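2,5-dihydroxypyridine 5,6-dioxygenase (Pseudomonas putida KT2440, PDB 7CUP) catalyses the iron-dependent opening of the 2,5-dihydroxypyridine ring by O2 between carbons 5 and 6, giving N-formylmaleamate in aerobic nicotinate degradation. Local coordinates at residues A28-H33 with D99-L104; V57-F62 with T79-N84; M132-D137 with D188-G193; E136-R141 with G269-A274. One frame throughout, in Å; residues are numbered along the deposited sequence.

Contact 1 (A28-H33 with D99-L104); sequences AVLKSH and DTMMLL
Leu-30 and Met-101 meet with their side chains at a slant. SD of Met-101 lies 3.8 Å from CG of Leu-30 and equally near its CD1. CG of Met-101 is placed between the backbone N and the carbonyl carbon (chi1 77°), which brings it 3.9 Å from Leu-30 CG. The second methyl of Leu-30 turns to Leu-103, whose side chain crosses it at about a right angle. Here Leu-30 CD2 and Leu-103 CD1 are 3.5 Å apart, closer than usual for two carbons. Strands 26-31 and 96-99 are parallel neighbours in the five-stranded sheet here, with Leu-30 paired to Asp-99. Just beyond, Thr-100 grips the carbonyl O of Leu-30 twice. Its N donates at 3.0 Å to Leu-30 O, and its OG1 donates to the same atom at 2.7 Å. The chain after the strand is folded round Asp-99 as an Asx turn. Asp-99 OD1 takes N-H bonds from Met-101 and Met-102, both from one face of the carboxylate. Asp-99 OD2 accepts from Leu-103 N on its syn lone pair, 2.8 Å away. CB of Ser-32 packs on CB of Met-101 at 4.1 Å, while Ser-32 OG is bonded to Leu-59 O.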
# COMPACT_ATOMS: atom_id res chain seq x y z
N ALA A 28 19.13 16.94 2.30
CA ALA A 28 18.98 15.53 1.90
C ALA A 28 18.32 14.78 3.05
O ALA A 28 18.80 14.86 4.20
CB ALA A 28 20.33 14.97 1.55
N VAL A 29 17.24 14.07 2.73
CA VAL A 29 16.54 13.17 3.68
C VAL A 29 17.02 11.75 3.36
O VAL A 29 16.71 11.24 2.27
CB VAL A 29 15.01 13.30 3.63
CG1 VAL A 29 14.38 12.38 4.66
CG2 VAL A 29 14.57 14.74 3.85
N LEU A 30 17.84 11.21 4.26
CA LEU A 30 18.46 9.87 4.13
C LEU A 30 17.52 8.83 4.74
O LEU A 30 17.06 9.00 5.90
CB LEU A 30 19.79 9.87 4.87
CG LEU A 30 20.46 8.50 4.91
CD1 LEU A 30 20.73 7.97 3.50
CD2 LEU A 30 21.71 8.58 5.74
N LYS A 31 17.21 7.80 3.97
CA LYS A 31 16.28 6.74 4.44
C LYS A 31 16.74 5.38 3.93
O LYS A 31 17.56 5.32 3.01
CB LYS A 31 14.85 7.02 3.96
CG LYS A 31 14.70 7.11 2.45
CD LYS A 31 13.27 7.27 2.02
CE LYS A 31 13.09 7.18 0.52
NZ LYS A 31 11.65 7.13 0.20
N SER A 32 16.17 4.32 4.52
CA SER A 32 16.29 2.91 4.08
C SER A 32 14.91 2.26 4.17
O SER A 32 13.97 2.98 4.46
CB SER A 32 17.35 2.19 4.90
OG SER A 32 17.67 0.93 4.31
N HIS A 33 14.76 0.96 3.89
CA HIS A 33 13.41 0.35 3.77
C HIS A 33 12.67 0.40 5.12
O HIS A 33 11.45 0.46 5.14
CB HIS A 33 13.49 -1.08 3.26
CG HIS A 33 13.91 -2.06 4.30
ND1 HIS A 33 15.22 -2.48 4.43
CD2 HIS A 33 13.20 -2.70 5.26
CE1 HIS A 33 15.30 -3.33 5.44
NE2 HIS A 33 14.08 -3.47 5.97
N ASP A 99 18.77 12.32 8.95
CA ASP A 99 19.00 10.86 8.94
C ASP A 99 17.82 10.16 9.63
O ASP A 99 17.65 10.28 10.85
CB ASP A 99 20.37 10.61 9.57
CG ASP A 99 20.72 9.15 9.74
OD1 ASP A 99 19.94 8.31 9.21
OD2 ASP A 99 21.71 8.88 10.44
N THR A 100 17.02 9.43 8.86
CA THR A 100 15.91 8.57 9.35
C THR A 100 16.30 7.10 9.27
O THR A 100 15.40 6.26 9.41
CB THR A 100 14.64 8.81 8.54
OG1 THR A 100 14.78 8.31 7.21
CG2 THR A 100 14.28 10.27 8.46
N MET A 101 17.58 6.76 9.11
CA MET A 101 18.01 5.33 9.02
C MET A 101 19.09 4.98 10.07
O MET A 101 19.39 3.78 10.18
CB MET A 101 18.51 4.96 7.62
CG MET A 101 19.89 5.44 7.29
SD MET A 101 20.47 4.81 5.68
CE MET A 101 21.21 3.26 6.16
N MET A 102 19.67 5.97 10.77
CA MET A 102 20.59 5.78 11.93
C MET A 102 21.95 5.34 11.39
O MET A 102 22.30 4.18 11.58
CB MET A 102 20.06 4.70 12.88
CG MET A 102 19.64 5.21 14.21
SD MET A 102 21.05 5.53 15.25
CE MET A 102 21.38 3.87 15.84
N LEU A 103 22.62 6.24 10.68
CA LEU A 103 24.03 6.08 10.28
C LEU A 103 24.84 6.12 11.57
O LEU A 103 24.91 7.20 12.16
CB LEU A 103 24.49 7.24 9.40
CG LEU A 103 24.13 7.18 7.93
CD1 LEU A 103 24.81 8.34 7.24
CD2 LEU A 103 24.53 5.85 7.29
N LEU A 104 25.42 5.01 11.97
CA LEU A 104 26.23 4.97 13.20
C LEU A 104 27.47 5.85 12.98
O LEU A 104 27.88 6.04 11.78
CB LEU A 104 26.55 3.51 13.49
CG LEU A 104 25.36 2.68 13.96
CD1 LEU A 104 25.85 1.34 14.49
CD2 LEU A 104 24.55 3.42 15.02

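Contact 2 (V57-F62 with T79-N84)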
# COMPACT_ATOMS: atom_id res chain seq x y z
N VAL A 57 17.67 10.43 -0.30
CA VAL A 57 18.67 9.39 -0.61
C VAL A 57 18.25 8.13 0.12
O VAL A 57 18.05 8.21 1.34
CB VAL A 57 20.08 9.84 -0.18
CG1 VAL A 57 21.08 8.75 -0.49
CG2 VAL A 57 20.44 11.13 -0.88
N GLU A 58 18.04 7.05 -0.63
CA GLU A 58 17.70 5.74 -0.07
C GLU A 58 18.90 4.83 -0.26
O GLU A 58 19.35 4.67 -1.39
CB GLU A 58 16.43 5.14 -0.69
CG GLU A 58 16.14 3.80 -0.09
CD GLU A 58 14.72 3.28 -0.22
OE1 GLU A 58 14.00 3.76 -1.15
OE2 GLU A 58 14.37 2.38 0.62
N LEU A 59 19.36 4.25 0.83
CA LEU A 59 20.41 3.22 0.84
C LEU A 59 19.76 1.87 1.14
O LEU A 59 18.87 1.78 1.98
CB LEU A 59 21.44 3.57 1.92
CG LEU A 59 22.17 4.90 1.73
CD1 LEU A 59 23.24 5.09 2.77
CD2 LEU A 59 22.78 4.98 0.35
N PRO A 60 20.25 0.79 0.52
CA PRO A 60 19.96 -0.57 0.97
C PRO A 60 20.39 -0.73 2.43
O PRO A 60 21.45 -0.20 2.83
CB PRO A 60 20.87 -1.45 0.09
CG PRO A 60 21.21 -0.60 -1.12
CD PRO A 60 21.21 0.82 -0.59
N ALA A 61 19.56 -1.42 3.21
CA ALA A 61 19.83 -1.76 4.63
C ALA A 61 21.13 -2.54 4.71
O ALA A 61 21.32 -3.49 3.90
CB ALA A 61 18.70 -2.55 5.20
N PHE A 62 21.97 -2.19 5.66
CA PHE A 62 23.21 -2.93 5.96
C PHE A 62 22.91 -3.91 7.08
O PHE A 62 22.37 -3.45 8.09
CB PHE A 62 24.35 -1.98 6.33
CG PHE A 62 25.68 -2.69 6.38
CD1 PHE A 62 26.39 -2.94 5.22
CD2 PHE A 62 26.18 -3.18 7.58
CE1 PHE A 62 27.60 -3.62 5.26
CE2 PHE A 62 27.39 -3.88 7.63
CZ PHE A 62 28.10 -4.08 6.47
N THR A 79 28.64 0.31 8.09
CA THR A 79 27.32 0.90 7.80
C THR A 79 27.11 0.85 6.29
O THR A 79 28.01 0.39 5.55
CB THR A 79 27.18 2.34 8.34
OG1 THR A 79 27.84 3.28 7.48
CG2 THR A 79 27.72 2.51 9.74
N ALA A 80 25.98 1.38 5.84
CA ALA A 80 25.61 1.39 4.42
C ALA A 80 26.57 2.33 3.69
O ALA A 80 26.72 2.19 2.48
CB ALA A 80 24.16 1.75 4.26
N LEU A 81 27.29 3.18 4.41
CA LEU A 81 28.28 4.08 3.78
C LEU A 81 29.62 3.39 3.57
O LEU A 81 30.42 3.92 2.76
CB LEU A 81 28.47 5.33 4.63
CG LEU A 81 27.33 6.34 4.51
CD1 LEU A 81 27.72 7.61 5.23
CD2 LEU A 81 26.98 6.63 3.05
N THR A 82 29.89 2.27 4.23
CA THR A 82 31.24 1.65 4.13
C THR A 82 31.47 1.27 2.67
O THR A 82 30.60 0.59 2.13
CB THR A 82 31.41 0.44 5.06
OG1 THR A 82 31.06 0.91 6.36
CG2 THR A 82 32.83 -0.10 5.02
N GLY A 83 32.58 1.72 2.07
CA GLY A 83 32.96 1.42 0.68
C GLY A 83 31.99 2.02 -0.33
O GLY A 83 31.92 1.51 -1.46
N ASN A 84 31.28 3.08 0.04
CA ASN A 84 30.18 3.65 -0.79
C ASN A 84 30.37 5.18 -0.88
O ASN A 84 29.55 6.01 -0.35
CB ASN A 84 28.82 3.18 -0.29
CG ASN A 84 27.77 3.29 -1.37
OD1 ASN A 84 27.92 4.06 -2.33
ND2 ASN A 84 26.71 2.53 -1.20
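Ala-80 presses its methyl against Leu-59 and the chain that follows it. Ala-80 CB is 3.8 Å from Leu-59 CD1 and 3.6 Å from Pro-60 O. The same CD1 of Leu-59 touches CD2 of Leu-81 at 4.1 Å, and these two leucines meet at an oblique angle. Phe-62 approaches from further along the chain. Its CB is 3.8 Å from Ala-80 N, and Thr-79 O stands 3.7 Å above one face of the ring, toward the rim. CG of Phe-62 lies anti to the backbone N (chi1 -170°), which sets it against the Thr-79 carbonyl. No hydrogen bond joins 57-62 to 79-84. The loop holds its own shape instead. Thr-79 to Thr-82 form a type I turn, and Thr-79 OG1 accepts from Leu-81 N at 3.1 Å as an ST turn. Thr-79 N donates to Thr-82 OG1 at 3.0 Å, nearly straight. Further out, Ala-87 of helix 85-92 packs on both Leu-59 and Leu-81. Glu-58 pairs antiparallel with a strand of a neighbouring subunit, so the sheet continues across the interface. A beta-alpha-beta crossover runs from strand 53-58 through helix 85-92 to strand 96-99, passing strand 26-31. This contact packs the start of its strand-to-helix connection against the end.

Contact 3 (M132-D137 with D188-G193)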
# COMPACT_ATOMS: atom_id res chain seq x y z
N MET A 132 9.74 15.87 23.40
CA MET A 132 11.07 16.51 23.58
C MET A 132 11.40 17.38 22.35
O MET A 132 12.54 17.40 21.93
CB MET A 132 12.14 15.46 23.86
CG MET A 132 11.89 14.79 25.17
SD MET A 132 12.98 13.44 25.53
CE MET A 132 12.18 12.08 24.66
N LEU A 133 10.43 18.10 21.82
CA LEU A 133 10.65 19.06 20.70
C LEU A 133 11.73 20.06 21.13
O LEU A 133 11.62 20.67 22.20
CB LEU A 133 9.35 19.79 20.41
CG LEU A 133 9.39 20.70 19.19
CD1 LEU A 133 9.47 19.87 17.91
CD2 LEU A 133 8.17 21.60 19.18
N PRO A 134 12.83 20.19 20.37
CA PRO A 134 13.96 21.00 20.81
C PRO A 134 13.67 22.51 20.98
O PRO A 134 12.81 23.05 20.29
CB PRO A 134 15.03 20.74 19.74
CG PRO A 134 14.63 19.44 19.11
CD PRO A 134 13.12 19.42 19.15
N THR A 135 14.38 23.13 21.94
CA THR A 135 14.29 24.57 22.31
C THR A 135 15.70 25.19 22.31
O THR A 135 16.67 24.48 22.62
CB THR A 135 13.59 24.78 23.66
OG1 THR A 135 14.36 24.19 24.71
CG2 THR A 135 12.17 24.26 23.67
N GLU A 136 15.80 26.46 21.93
CA GLU A 136 17.02 27.29 22.13
C GLU A 136 17.45 27.22 23.60
O GLU A 136 18.64 27.15 23.86
CB GLU A 136 16.72 28.73 21.68
CG GLU A 136 16.20 28.78 20.25
CD GLU A 136 16.37 30.08 19.46
OE1 GLU A 136 17.51 30.48 19.24
OE2 GLU A 136 15.36 30.63 19.02
N ASP A 137 16.50 27.17 24.52
CA ASP A 137 16.78 27.13 25.98
C ASP A 137 17.48 25.81 26.32
O ASP A 137 18.43 25.85 27.15
CB ASP A 137 15.51 27.40 26.78
CG ASP A 137 15.81 28.20 28.04
OD1 ASP A 137 15.82 27.57 29.13
OD2 ASP A 137 16.10 29.42 27.91
N ASP A 188 23.74 16.20 15.55
CA ASP A 188 22.87 16.18 16.75
C ASP A 188 21.66 15.29 16.49
O ASP A 188 21.53 14.76 15.36
CB ASP A 188 22.50 17.60 17.19
CG ASP A 188 22.30 17.77 18.69
OD1 ASP A 188 21.75 16.83 19.33
OD2 ASP A 188 22.66 18.88 19.21
N HIS A 189 20.88 15.04 17.54
CA HIS A 189 19.82 14.01 17.55
C HIS A 189 18.58 14.66 18.13
O HIS A 189 18.65 15.09 19.28
CB HIS A 189 20.28 12.85 18.42
CG HIS A 189 19.36 11.67 18.42
ND1 HIS A 189 19.61 10.57 19.21
CD2 HIS A 189 18.20 11.43 17.78
CE1 HIS A 189 18.65 9.68 19.01
NE2 HIS A 189 17.79 10.19 18.15
N TRP A 190 17.53 14.79 17.34
CA TRP A 190 16.20 15.11 17.86
C TRP A 190 15.49 13.81 18.23
O TRP A 190 15.21 13.03 17.32
CB TRP A 190 15.47 15.89 16.79
CG TRP A 190 14.03 16.12 17.09
CD1 TRP A 190 13.37 16.08 18.29
CD2 TRP A 190 13.07 16.44 16.10
NE1 TRP A 190 12.05 16.38 18.09
CE2 TRP A 190 11.84 16.59 16.76
CE3 TRP A 190 13.14 16.56 14.71
CZ2 TRP A 190 10.67 16.92 16.07
CZ3 TRP A 190 11.99 16.89 14.03
CH2 TRP A 190 10.79 17.08 14.71
N PRO A 191 15.24 13.47 19.52
CA PRO A 191 15.47 14.32 20.70
C PRO A 191 16.71 13.99 21.53
O PRO A 191 17.24 12.88 21.42
CB PRO A 191 14.28 13.91 21.56
CG PRO A 191 14.21 12.41 21.36
CD PRO A 191 14.71 12.17 19.96
N SER A 192 17.15 14.93 22.38
CA SER A 192 18.32 14.74 23.28
C SER A 192 18.28 15.82 24.37
O SER A 192 17.19 16.08 24.90
CB SER A 192 19.62 14.67 22.51
OG SER A 192 19.86 15.85 21.73
N GLY A 193 19.44 16.40 24.72
CA GLY A 193 19.54 17.28 25.90
C GLY A 193 20.48 16.70 26.95
O GLY A 193 20.04 16.55 28.08
O HOH W 1 15.29 17.37 22.09
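Pro-134 lies over the indole of Trp-190 beside strand 187-189, an edge strand of the parallel sheet within the chain. Residues 132-135 link helix 126-131 to helix 136-151. The contact thus fastens a helix-to-helix link to the chain that follows an edge strand. One interaction is CH-pi. CD of Pro-134 sits 3.6 Å from the centroid of the five-membered ring of Trp-190, 24° off the ring normal. The proline and the indole cross at about a right angle. CD also comes within 3.4 Å of Trp-190 NE1, whose N-H is bonded to Leu-129 O.

Apolar packing flanks this CH-pi contact. Leu-133 runs side by side with Trp-190 in the same direction, and Leu-133 CD1 touches Trp-190 CZ2 at 3.7 Å. Pro-191, which follows a cis peptide bond after Trp-190, is crossed at a slant by Met-132, with CB of Met-132 3.5 Å from CB of Pro-191. Met-132 CE reaches CG of the same proline at 3.9 Å. Val-15 of helix 5-18 packs on both Pro-134 and Trp-190.

No direct hydrogen bond crosses between the segments. The polar link is one water, which donates to Met-132 O at 2.8 Å and accepts from Ser-192 N at 3.1 Å.

Contact 4 (E136-R141 with G269-A274); sequences EDDKRR and GLQPRA
Asp-138 faces Gln-271 and Arg-273 from the first turn of helix 136-151. Its CB points toward the loop 269-274. CG lies anti to the carbonyl carbon (chi1 -77°), 3.8 Å from both Arg-273 NH2 and Gln-271 NE2. The carboxylate oxygens divide the work. OD2 of Asp-138 takes a salt bridge from Arg-273 NH2 at 2.8 Å, in the guanidinium plane, on the syn side but tilted 29° out of the carboxylate plane. It also accepts from Gln-271 NE2 at 3.1 Å, from the opposite face of the carboxylate. OD1 of Asp-138 bonds Arg-141 NH2 at 2.9 Å, met from well above the carboxylate plane. A water also donates to OD1, at 2.7 Å, and joins it to Gln-271 OE1 and Arg-273 NE.

Arg-141 in turn holds the loop backbone. Its NH1 and NH2 both donate to Leu-270 O, each at 2.9 Å, with the oxygen in the guanidinium plane. The loop braces itself through Gln-271 OE1, which accepts from Arg-273 N. Several donors have further partners: Arg-273 NH2 on Leu-133 O, Gln-271 NE2 on Ser-192 O and Arg-141 NH1 on Ser-347 O.

Asp-138, Arg-141 and Arg-273 form a salt-bridge network in which one buried carboxylate serves two arginines. These charges, with the nearby N-terminal end of the helix, would be expected to favour the ionised form of Asp-138.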
# COMPACT_ATOMS: atom_id res chain seq x y z
N GLU A 136 15.80 26.46 21.93
CA GLU A 136 17.02 27.29 22.13
C GLU A 136 17.45 27.22 23.60
O GLU A 136 18.64 27.15 23.86
CB GLU A 136 16.72 28.73 21.68
CG GLU A 136 16.20 28.78 20.25
CD GLU A 136 16.37 30.08 19.46
OE1 GLU A 136 17.51 30.48 19.24
OE2 GLU A 136 15.36 30.63 19.02
N ASP A 137 16.50 27.17 24.52
CA ASP A 137 16.78 27.13 25.98
C ASP A 137 17.48 25.81 26.32
O ASP A 137 18.43 25.85 27.15
CB ASP A 137 15.51 27.40 26.78
CG ASP A 137 15.81 28.20 28.04
OD1 ASP A 137 15.82 27.57 29.13
OD2 ASP A 137 16.10 29.42 27.91
N ASP A 138 17.10 24.69 25.69
CA ASP A 138 17.81 23.42 25.94
C ASP A 138 19.28 23.62 25.57
O ASP A 138 20.15 23.15 26.30
CB ASP A 138 17.18 22.23 25.20
CG ASP A 138 15.90 21.70 25.85
OD1 ASP A 138 15.55 22.16 26.96
OD2 ASP A 138 15.23 20.84 25.22
N LYS A 139 19.56 24.19 24.40
CA LYS A 139 20.94 24.40 23.90
C LYS A 139 21.72 25.26 24.91
O LYS A 139 22.88 24.89 25.23
CB LYS A 139 20.92 25.12 22.55
CG LYS A 139 22.29 25.22 21.91
CD LYS A 139 22.38 26.27 20.85
CE LYS A 139 23.76 26.37 20.27
NZ LYS A 139 23.72 27.17 19.02
N ARG A 140 21.10 26.35 25.36
CA ARG A 140 21.73 27.27 26.34
C ARG A 140 22.19 26.46 27.56
O ARG A 140 23.39 26.55 27.93
CB ARG A 140 20.78 28.42 26.70
CG ARG A 140 21.40 29.47 27.61
CD ARG A 140 20.42 30.47 28.19
NE ARG A 140 19.30 29.88 28.92
CZ ARG A 140 19.36 29.33 30.13
NH1 ARG A 140 20.50 29.24 30.79
NH2 ARG A 140 18.27 28.82 30.67
N ARG A 141 21.30 25.66 28.15
CA ARG A 141 21.57 24.92 29.41
C ARG A 141 22.70 23.92 29.16
O ARG A 141 23.60 23.79 30.01
CB ARG A 141 20.29 24.27 29.95
CG ARG A 141 19.24 25.28 30.40
CD ARG A 141 18.03 24.70 31.12
NE ARG A 141 17.35 23.72 30.27
CZ ARG A 141 17.56 22.41 30.31
NH1 ARG A 141 18.39 21.88 31.19
NH2 ARG A 141 16.95 21.60 29.46
N GLY A 269 22.61 13.93 32.25
CA GLY A 269 21.41 14.27 31.49
C GLY A 269 20.89 15.60 31.91
O GLY A 269 20.94 15.89 33.12
N LEU A 270 20.39 16.38 30.95
CA LEU A 270 19.89 17.76 31.17
C LEU A 270 18.51 17.92 30.54
O LEU A 270 18.11 19.08 30.31
CB LEU A 270 20.91 18.74 30.59
CG LEU A 270 22.19 18.90 31.43
CD1 LEU A 270 23.23 19.73 30.70
CD2 LEU A 270 21.89 19.52 32.79
N GLN A 271 17.79 16.83 30.31
CA GLN A 271 16.47 16.86 29.62
C GLN A 271 15.32 16.56 30.60
O GLN A 271 14.93 15.41 30.81
CB GLN A 271 16.48 15.90 28.42
CG GLN A 271 15.25 16.01 27.53
CD GLN A 271 14.84 17.42 27.22
OE1 GLN A 271 14.04 18.03 27.92
NE2 GLN A 271 15.36 17.92 26.11
N PRO A 272 14.69 17.59 31.18
CA PRO A 272 13.60 17.35 32.12
C PRO A 272 12.31 16.85 31.46
O PRO A 272 11.46 16.31 32.15
CB PRO A 272 13.40 18.73 32.76
CG PRO A 272 13.78 19.69 31.65
CD PRO A 272 14.95 19.02 30.96
N ARG A 273 12.17 17.00 30.14
CA ARG A 273 11.00 16.46 29.40
C ARG A 273 11.19 14.97 29.10
O ARG A 273 10.19 14.31 28.73
CB ARG A 273 10.74 17.33 28.16
CG ARG A 273 10.27 18.73 28.52
CD ARG A 273 9.96 19.59 27.29
NE ARG A 273 11.19 19.94 26.58
CZ ARG A 273 11.29 20.21 25.28
NH1 ARG A 273 10.23 20.18 24.49
NH2 ARG A 273 12.47 20.50 24.77
N ALA A 274 12.41 14.46 29.26
CA ALA A 274 12.73 13.02 29.21
C ALA A 274 12.41 12.48 30.60
O ALA A 274 12.57 13.23 31.55
CB ALA A 274 14.18 12.77 28.86
O HOH W 2 13.46 20.82 28.06

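Contacts 1, 3 and 4 are buried, and contact 2 is partly exposed, near a subunit interface. Contacts 1 and 2 lie on neighbouring strands of the parallel sheet, and contact 2 is nested inside the loop closed by contact 1. They touch through Lys-31 N on Val-57 O. Contact 3 sits at the other outer strand of that sheet, its centre about 27 Å from that of contact 2. Contacts 3 and 4 share Glu-136 and Asp-137. Their chemistry differs: contact 2 has no hydrogen bond between its segments, contact 3 only a water bridge, contact 1 adds a backbone and a threonine hydroxyl bond to one carbonyl, and contact 4 combines salt bridges with hydrogen bonds to neutral groups and a water.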